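Local coordinates for thioredoxin domain-containing protein (PDB 2R5S) that is of unknown function but may reduce protein disulfides through its thioredoxin domain, this chain being only the C-terminal, all-helical tetratricopeptide repeat part, at residues 45-50 / 60-65; 126-131 / 148-153. All blocks are in the same frame, centred on the assembly; numbering follows the deposited sequence.

How the contacts relate
Both contacts are packings between two helices that follow one another along the chain, and they come in series: contact 1 (45-50 / 60-65) is complete before contact 2 (126-131 / 148-153) begins. Contact 1 joins helix 40-52 to helix 56-63, and contact 2 joins helix 124-135 to helix 145-157, so they share no helix. Their centres are about 25 Å apart, on opposite sides of the chain's centre, and their nearest atoms stay about 13 Å from each other. Each lies in a different tetratricopeptide repeat region. In this strandless chain the two contacts are thus the same kind of apolar packing between successive helices, one in each repeat region.

Contact 1 (45-50 / 60-65)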
ATOM      1  N   ALA A  45     -10.647  13.320   0.362  1.00 57.17           N
ATOM      2  CA  ALA A  45     -11.155  12.041   0.965  1.00 55.92           C
ATOM      3  C   ALA A  45     -10.409  10.792   0.460  1.00 54.94           C
ATOM      4  O   ALA A  45      -9.911   9.993   1.238  1.00 55.63           O
ATOM      5  CB  ALA A  45     -12.694  11.877   0.640  1.00 52.60           C
ATOM      6  N   LYS A  46     -10.377  10.623  -0.857  1.00 55.01           N
ATOM      7  CA  LYS A  46      -9.805   9.431  -1.490  1.00 54.15           C
ATOM      8  C   LYS A  46      -8.282   9.413  -1.218  1.00 54.41           C
ATOM      9  O   LYS A  46      -7.724   8.372  -0.817  1.00 54.23           O
ATOM     10  CB  LYS A  46     -10.154   9.403  -2.997  1.00 53.93           C
ATOM     11  CG  LYS A  46      -9.426   8.317  -3.783  1.00 55.02           C
ATOM     12  CD  LYS A  46     -10.013   8.102  -5.218  1.00 54.07           C
ATOM     13  CE  LYS A  46      -9.485   6.869  -5.923  1.00 56.64           C
ATOM     14  NZ  LYS A  46      -9.553   6.921  -7.500  1.00 59.52           N
ATOM     15  N   ALA A  47      -7.643  10.590  -1.307  1.00 54.08           N
ATOM     16  CA  ALA A  47      -6.213  10.742  -1.005  1.00 52.49           C
ATOM     17  C   ALA A  47      -5.915  10.333   0.409  1.00 53.43           C
ATOM     18  O   ALA A  47      -4.974   9.622   0.626  1.00 54.69           O
ATOM     19  CB  ALA A  47      -5.792  12.121  -1.221  1.00 52.40           C
ATOM     20  N   ASP A  48      -6.712  10.799   1.376  1.00 52.75           N
ATOM     21  CA  ASP A  48      -6.538  10.435   2.776  1.00 54.69           C
ATOM     22  C   ASP A  48      -6.684   8.930   2.902  1.00 55.21           C
ATOM     23  O   ASP A  48      -5.999   8.330   3.693  1.00 55.67           O
ATOM     24  CB  ASP A  48      -7.617  11.142   3.581  1.00 53.87           C
ATOM     25  CG  ASP A  48      -7.473  10.961   5.033  1.00 58.82           C
ATOM     26  OD1 ASP A  48      -6.358  10.738   5.514  1.00 67.27           O
ATOM     27  OD2 ASP A  48      -8.496  11.110   5.739  1.00 63.51           O
ATOM     28  N   CYS A  49      -7.589   8.316   2.122  1.00 54.22           N
ATOM     29  CA  CYS A  49      -7.813   6.898   2.264  1.00 55.46           C
ATOM     30  C   CYS A  49      -6.602   6.097   1.713  1.00 56.44           C
ATOM     31  O   CYS A  49      -6.165   5.052   2.277  1.00 57.84           O
ATOM     32  CB  CYS A  49      -9.124   6.493   1.566  1.00 54.98           C
ATOM     33  SG  CYS A  49     -10.627   6.960   2.458  1.00 58.36           S
ATOM     34  N   LEU A  50      -6.048   6.569   0.617  1.00 55.66           N
ATOM     35  CA  LEU A  50      -4.947   5.852  -0.000  1.00 56.67           C
ATOM     36  C   LEU A  50      -3.752   5.837   0.992  1.00 57.80           C
ATOM     37  O   LEU A  50      -3.095   4.809   1.269  1.00 58.64           O
ATOM     38  CB  LEU A  50      -4.579   6.527  -1.310  1.00 54.26           C
ATOM     39  CG  LEU A  50      -5.669   6.404  -2.342  1.00 55.76           C
ATOM     40  CD1 LEU A  50      -5.316   7.236  -3.588  1.00 56.34           C
ATOM     41  CD2 LEU A  50      -5.804   4.933  -2.723  1.00 55.21           C
ATOM     42  N   GLN A  60       0.076  10.045  -4.073  1.00 57.00           N
ATOM     43  CA  GLN A  60       0.824  11.183  -4.567  1.00 56.53           C
ATOM     44  C   GLN A  60       0.308  11.614  -5.956  1.00 57.16           C
ATOM     45  O   GLN A  60       0.273  12.788  -6.307  1.00 56.38           O
ATOM     46  CB  GLN A  60       2.297  10.788  -4.713  1.00 57.72           C
ATOM     47  CG  GLN A  60       3.095  11.849  -5.401  1.00 57.89           C
ATOM     48  CD  GLN A  60       4.129  11.266  -6.273  1.00 64.63           C
ATOM     49  OE1 GLN A  60       3.904  11.075  -7.490  1.00 73.79           O
ATOM     50  NE2 GLN A  60       5.292  10.982  -5.701  1.00 62.50           N
ATOM     51  N   GLU A  61      -0.036  10.636  -6.764  1.00 57.20           N
ATOM     52  CA  GLU A  61      -0.454  10.897  -8.105  1.00 58.67           C
ATOM     53  C   GLU A  61      -1.888  11.501  -8.056  1.00 58.26           C
ATOM     54  O   GLU A  61      -2.233  12.422  -8.821  1.00 58.19           O
ATOM     55  CB  GLU A  61      -0.346   9.563  -8.824  1.00 59.58           C
ATOM     56  CG  GLU A  61      -0.975   9.410 -10.179  1.00 66.14           C
ATOM     57  CD  GLU A  61      -1.555   7.971 -10.362  1.00 72.58           C
ATOM     58  OE1 GLU A  61      -0.830   6.977 -10.077  1.00 75.55           O
ATOM     59  OE2 GLU A  61      -2.744   7.844 -10.747  1.00 71.96           O
ATOM     60  N   LEU A  62      -2.734  10.998  -7.166  1.00 56.16           N
ATOM     61  CA  LEU A  62      -4.010  11.704  -6.917  1.00 55.69           C
ATOM     62  C   LEU A  62      -3.810  13.112  -6.405  1.00 54.21           C
ATOM     63  O   LEU A  62      -4.373  14.058  -6.962  1.00 54.43           O
ATOM     64  CB  LEU A  62      -4.957  11.001  -5.919  1.00 54.48           C
ATOM     65  CG  LEU A  62      -6.313  11.685  -5.792  1.00 51.23           C
ATOM     66  CD1 LEU A  62      -7.015  11.703  -7.180  1.00 52.31           C
ATOM     67  CD2 LEU A  62      -7.120  10.896  -4.814  1.00 57.24           C
ATOM     68  N   LEU A  63      -3.057  13.258  -5.336  1.00 54.26           N
ATOM     69  CA  LEU A  63      -2.769  14.644  -4.840  1.00 54.20           C
ATOM     70  C   LEU A  63      -2.278  15.649  -5.839  1.00 53.83           C
ATOM     71  O   LEU A  63      -2.508  16.808  -5.655  1.00 53.41           O
ATOM     72  CB  LEU A  63      -1.821  14.623  -3.695  1.00 54.86           C
ATOM     73  CG  LEU A  63      -2.474  13.949  -2.496  1.00 54.03           C
ATOM     74  CD1 LEU A  63      -1.404  13.657  -1.552  1.00 56.39           C
ATOM     75  CD2 LEU A  63      -3.458  14.907  -1.898  1.00 57.05           C
ATOM     76  N   ALA A  64      -1.645  15.199  -6.915  1.00 55.13           N
ATOM     77  CA  ALA A  64      -1.068  16.073  -7.956  1.00 55.87           C
ATOM     78  C   ALA A  64      -2.111  16.648  -8.899  1.00 57.26           C
ATOM     79  O   ALA A  64      -1.806  17.521  -9.736  1.00 56.27           O
ATOM     80  CB  ALA A  64      -0.052  15.292  -8.771  1.00 57.29           C
ATOM     81  N   THR A  65      -3.343  16.141  -8.802  1.00 57.82           N
ATOM     82  CA  THR A  65      -4.466  16.664  -9.593  1.00 58.03           C
ATOM     83  C   THR A  65      -5.433  17.535  -8.725  1.00 57.99           C
ATOM     84  O   THR A  65      -6.551  17.832  -9.147  1.00 58.08           O
ATOM     85  CB  THR A  65      -5.332  15.487 -10.188  1.00 59.22           C
ATOM     86  OG1 THR A  65      -6.075  14.865  -9.105  1.00 60.53           O
ATOM     87  CG2 THR A  65      -4.480  14.447 -10.926  1.00 54.57           C
TER
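Leu62 of helix 56-63 makes most of the contact with helix 40-52. Its CB points at the other helix, and CG lies anti to the backbone N (chi1 -174°), which carries the branch point forward. At the tip the two methyls part. CD1 stays over its own chain, 3.8 Å from Thr65 OG1, whereas CD2 does the touching and lies against the backbone between Lys46 and Ala47. There Leu62 CD2 sits 3.6 Å from the amide N of Ala47 and equally near Lys46 CG, with Ala47 CB at 4.0 Å and Leu50 CD1 at 4.3 Å. The Lys46 chain, extended beyond CG, crosses Leu62 at about a right angle and lends its methylenes to the apolar patch.

Ala47 faces Leu62 closely: their CA atoms are 6.4 Å apart, the shortest such distance here. The Ala47 methyl also receives Leu63, whose CG is turned beside its own backbone N (chi1 -66°), bringing Leu63 CD2 to 3.7 Å from Ala47 CB. The carbonyl O of Leu62 is gripped twice by Thr65, through the backbone N and through OG1 at 2.9 Å in the carbonyl plane; Thr65 OG1 also bonds to Lys43. Leu78 of helix 73-88 packs on Ala47, and Leu26 of helix 22-30 on Leu50. Small alanine against leucine methyls, between helices running in broadly opposite directions and joined by a short turn, is an arrangement typical of the helical hairpins that stack in tetratricopeptide repeats.

Contact 2 (126-131 / 148-153); sequences EALELL and KTFMDI
Segments 126-131 and 148-153, from helices 124-135 and 145-157, run nearly antiparallel, the axes of these short pieces 9.8 Å apart at closest approach and crossing at -155°, with the CA atoms of Leu128 and Phe150 nearest each other. The Phe150 ring is the centrepiece. With CG anti to the backbone N (chi1 -169°), the ring swings out to the other helix and meets it in two ways. Over one face lies the Leu128 methyl CD2, 3.9 Å from the ring centroid and offset toward the rim, a CH-pi contact in which the two side chains cross at about a right angle. At the rim, near the ring plane, Leu131 CB comes to 3.5 Å from Phe150 CD1, and the carbonyl O of Leu128 lies in plane at 3.4 Å from Phe150 CE1.

The same Leu128 methyl is wedged tightly on its other flank: Leu128 CD2 and Ile153 CG2 are only 3.5 Å apart, as their side chains slide past in opposite directions. Leu131 crosses Thr149 at about a right angle, and Leu131 CD2 comes to 3.1 Å from Thr149 OG1, a close approach to a buried hydroxyl that has no polar partner in the model; the Thr149 chi1 of 128° is far from a staggered value.

This apolar layer is closed in by its neighbours. Tyr167 of helix 162-174 packs on both Leu128 and Phe150, with Leu171 of that helix adding to the cover of Phe150, while helix 108-120 brings Ala115 to Leu131 and Cys112 to Thr149, so the pair is embedded between two further helices.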
ATOM      1  N   GLU A 126       7.848  -3.865  -3.611  1.00 55.15           N
ATOM      2  CA  GLU A 126       9.173  -4.492  -3.409  1.00 54.34           C
ATOM      3  C   GLU A 126       9.236  -5.628  -2.370  1.00 54.16           C
ATOM      4  O   GLU A 126       9.898  -6.611  -2.643  1.00 54.53           O
ATOM      5  CB  GLU A 126      10.222  -3.438  -3.004  1.00 54.03           C
ATOM      6  CG  GLU A 126      10.623  -2.415  -4.094  1.00 54.87           C
ATOM      7  CD  GLU A 126      11.231  -1.161  -3.476  1.00 55.02           C
ATOM      8  OE1 GLU A 126      10.507  -0.438  -2.740  1.00 55.29           O
ATOM      9  OE2 GLU A 126      12.443  -0.926  -3.679  1.00 55.90           O
ATOM     10  N   ALA A 127       8.660  -5.445  -1.163  1.00 53.33           N
ATOM     11  CA  ALA A 127       8.488  -6.514  -0.188  1.00 53.11           C
ATOM     12  C   ALA A 127       7.930  -7.807  -0.868  1.00 54.89           C
ATOM     13  O   ALA A 127       8.528  -8.866  -0.778  1.00 57.11           O
ATOM     14  CB  ALA A 127       7.519  -6.076   0.857  1.00 51.28           C
ATOM     15  N   LEU A 128       6.781  -7.710  -1.533  1.00 54.68           N
ATOM     16  CA  LEU A 128       6.100  -8.869  -2.082  1.00 54.03           C
ATOM     17  C   LEU A 128       6.844  -9.363  -3.298  1.00 54.28           C
ATOM     18  O   LEU A 128       6.767 -10.552  -3.627  1.00 53.72           O
ATOM     19  CB  LEU A 128       4.661  -8.514  -2.474  1.00 53.85           C
ATOM     20  CG  LEU A 128       3.710  -8.276  -1.297  1.00 53.21           C
ATOM     21  CD1 LEU A 128       2.480  -7.417  -1.632  1.00 49.81           C
ATOM     22  CD2 LEU A 128       3.304  -9.587  -0.554  1.00 52.45           C
ATOM     23  N   GLU A 129       7.536  -8.484  -4.019  1.00 53.79           N
ATOM     24  CA  GLU A 129       8.252  -8.985  -5.246  1.00 53.14           C
ATOM     25  C   GLU A 129       9.493  -9.734  -4.747  1.00 53.55           C
ATOM     26  O   GLU A 129       9.805 -10.827  -5.195  1.00 51.38           O
ATOM     27  CB  GLU A 129       8.692  -7.855  -6.145  1.00 52.93           C
ATOM     28  CG  GLU A 129       9.679  -8.282  -7.265  1.00 56.14           C
ATOM     29  CD  GLU A 129       9.003  -8.696  -8.543  1.00 60.05           C
ATOM     30  OE1 GLU A 129       7.754  -8.866  -8.538  1.00 63.38           O
ATOM     31  OE2 GLU A 129       9.705  -8.880  -9.585  1.00 64.55           O
ATOM     32  N   LEU A 130      10.186  -9.169  -3.751  1.00 54.31           N
ATOM     33  CA  LEU A 130      11.280  -9.910  -3.121  1.00 55.14           C
ATOM     34  C   LEU A 130      10.876 -11.374  -2.836  1.00 54.86           C
ATOM     35  O   LEU A 130      11.529 -12.319  -3.294  1.00 55.11           O
ATOM     36  CB  LEU A 130      11.694  -9.250  -1.790  1.00 54.88           C
ATOM     37  CG  LEU A 130      13.134  -9.617  -1.478  1.00 54.35           C
ATOM     38  CD1 LEU A 130      14.178  -9.090  -2.532  1.00 52.21           C
ATOM     39  CD2 LEU A 130      13.472  -9.155  -0.059  1.00 49.05           C
ATOM     40  N   LEU A 131       9.797 -11.546  -2.085  1.00 53.94           N
ATOM     41  CA  LEU A 131       9.353 -12.864  -1.637  1.00 53.36           C
ATOM     42  C   LEU A 131       8.882 -13.716  -2.818  1.00 53.59           C
ATOM     43  O   LEU A 131       9.117 -14.936  -2.862  1.00 54.16           O
ATOM     44  CB  LEU A 131       8.244 -12.681  -0.600  1.00 53.09           C
ATOM     45  CG  LEU A 131       8.751 -12.575   0.882  1.00 54.49           C
ATOM     46  CD1 LEU A 131      10.161 -12.010   0.974  1.00 51.19           C
ATOM     47  CD2 LEU A 131       7.839 -11.883   1.937  1.00 53.58           C
ATOM     48  N   LYS A 148       4.746 -17.474   4.514  1.00 51.50           N
ATOM     49  CA  LYS A 148       4.010 -16.857   5.597  1.00 52.29           C
ATOM     50  C   LYS A 148       4.224 -15.340   5.690  1.00 53.18           C
ATOM     51  O   LYS A 148       3.296 -14.539   5.983  1.00 54.17           O
ATOM     52  CB  LYS A 148       4.449 -17.481   6.924  1.00 52.00           C
ATOM     53  CG  LYS A 148       3.719 -16.906   8.116  1.00 51.98           C
ATOM     54  CD  LYS A 148       4.251 -17.490   9.404  1.00 53.87           C
ATOM     55  CE  LYS A 148       3.705 -16.743  10.529  1.00 52.24           C
ATOM     56  NZ  LYS A 148       2.462 -17.457  11.022  1.00 59.35           N
ATOM     57  N   THR A 149       5.460 -14.918   5.514  1.00 53.20           N
ATOM     58  CA  THR A 149       5.658 -13.493   5.605  1.00 53.42           C
ATOM     59  C   THR A 149       5.087 -12.823   4.376  1.00 51.40           C
ATOM     60  O   THR A 149       4.511 -11.790   4.500  1.00 50.97           O
ATOM     61  CB  THR A 149       7.090 -12.991   5.948  1.00 54.27           C
ATOM     62  OG1 THR A 149       7.440 -12.037   4.959  1.00 58.02           O
ATOM     63  CG2 THR A 149       8.131 -14.069   5.947  1.00 53.62           C
ATOM     64  N   PHE A 150       5.141 -13.457   3.221  1.00 50.80           N
ATOM     65  CA  PHE A 150       4.322 -13.014   2.075  1.00 50.86           C
ATOM     66  C   PHE A 150       2.824 -12.894   2.464  1.00 51.21           C
ATOM     67  O   PHE A 150       2.195 -11.861   2.221  1.00 50.25           O
ATOM     68  CB  PHE A 150       4.517 -14.037   0.965  1.00 50.48           C
ATOM     69  CG  PHE A 150       3.997 -13.643  -0.340  1.00 52.69           C
ATOM     70  CD1 PHE A 150       4.795 -12.912  -1.231  1.00 48.54           C
ATOM     71  CD2 PHE A 150       2.723 -14.060  -0.751  1.00 52.49           C
ATOM     72  CE1 PHE A 150       4.313 -12.580  -2.548  1.00 44.22           C
ATOM     73  CE2 PHE A 150       2.253 -13.721  -2.040  1.00 47.36           C
ATOM     74  CZ  PHE A 150       3.041 -13.005  -2.915  1.00 44.81           C
HETATM   75  N   MSE A 151       2.293 -13.913   3.142  1.00 52.50           N
HETATM   76  CA  MSE A 151       0.888 -13.980   3.504  1.00 55.05           C
HETATM   77  C   MSE A 151       0.468 -12.965   4.597  1.00 55.62           C
HETATM   78  O   MSE A 151      -0.649 -12.443   4.561  1.00 55.66           O
HETATM   79  CB  MSE A 151       0.558 -15.385   3.976  1.00 56.47           C
HETATM   80  CG  MSE A 151       0.686 -16.495   2.887  1.00 64.29           C
HETATM   81 SE   MSE A 151      -0.829 -16.796   1.737  1.00 79.02          SE
HETATM   82  CE  MSE A 151      -2.150 -17.551   2.920  1.00 68.94           C
ATOM     83  N   ASP A 152       1.340 -12.725   5.579  1.00 54.98           N
ATOM     84  CA  ASP A 152       1.047 -11.692   6.586  1.00 56.37           C
ATOM     85  C   ASP A 152       1.083 -10.304   5.893  1.00 56.00           C
ATOM     86  O   ASP A 152       0.271  -9.446   6.185  1.00 55.75           O
ATOM     87  CB  ASP A 152       2.055 -11.716   7.757  1.00 55.90           C
ATOM     88  CG  ASP A 152       2.135 -13.076   8.491  1.00 57.43           C
ATOM     89  OD1 ASP A 152       1.137 -13.839   8.569  1.00 54.72           O
ATOM     90  OD2 ASP A 152       3.247 -13.364   9.013  1.00 61.02           O
ATOM     91  N   ILE A 153       1.997 -10.109   4.939  1.00 56.07           N
ATOM     92  CA  ILE A 153       2.055  -8.816   4.216  1.00 55.51           C
ATOM     93  C   ILE A 153       0.723  -8.592   3.466  1.00 54.80           C
ATOM     94  O   ILE A 153       0.153  -7.517   3.523  1.00 55.22           O
ATOM     95  CB  ILE A 153       3.341  -8.662   3.327  1.00 55.73           C
ATOM     96  CG1 ILE A 153       4.600  -8.290   4.140  1.00 57.23           C
ATOM     97  CG2 ILE A 153       3.193  -7.544   2.262  1.00 56.35           C
ATOM     98  CD1 ILE A 153       4.775  -9.036   5.490  1.00 59.70           C
TER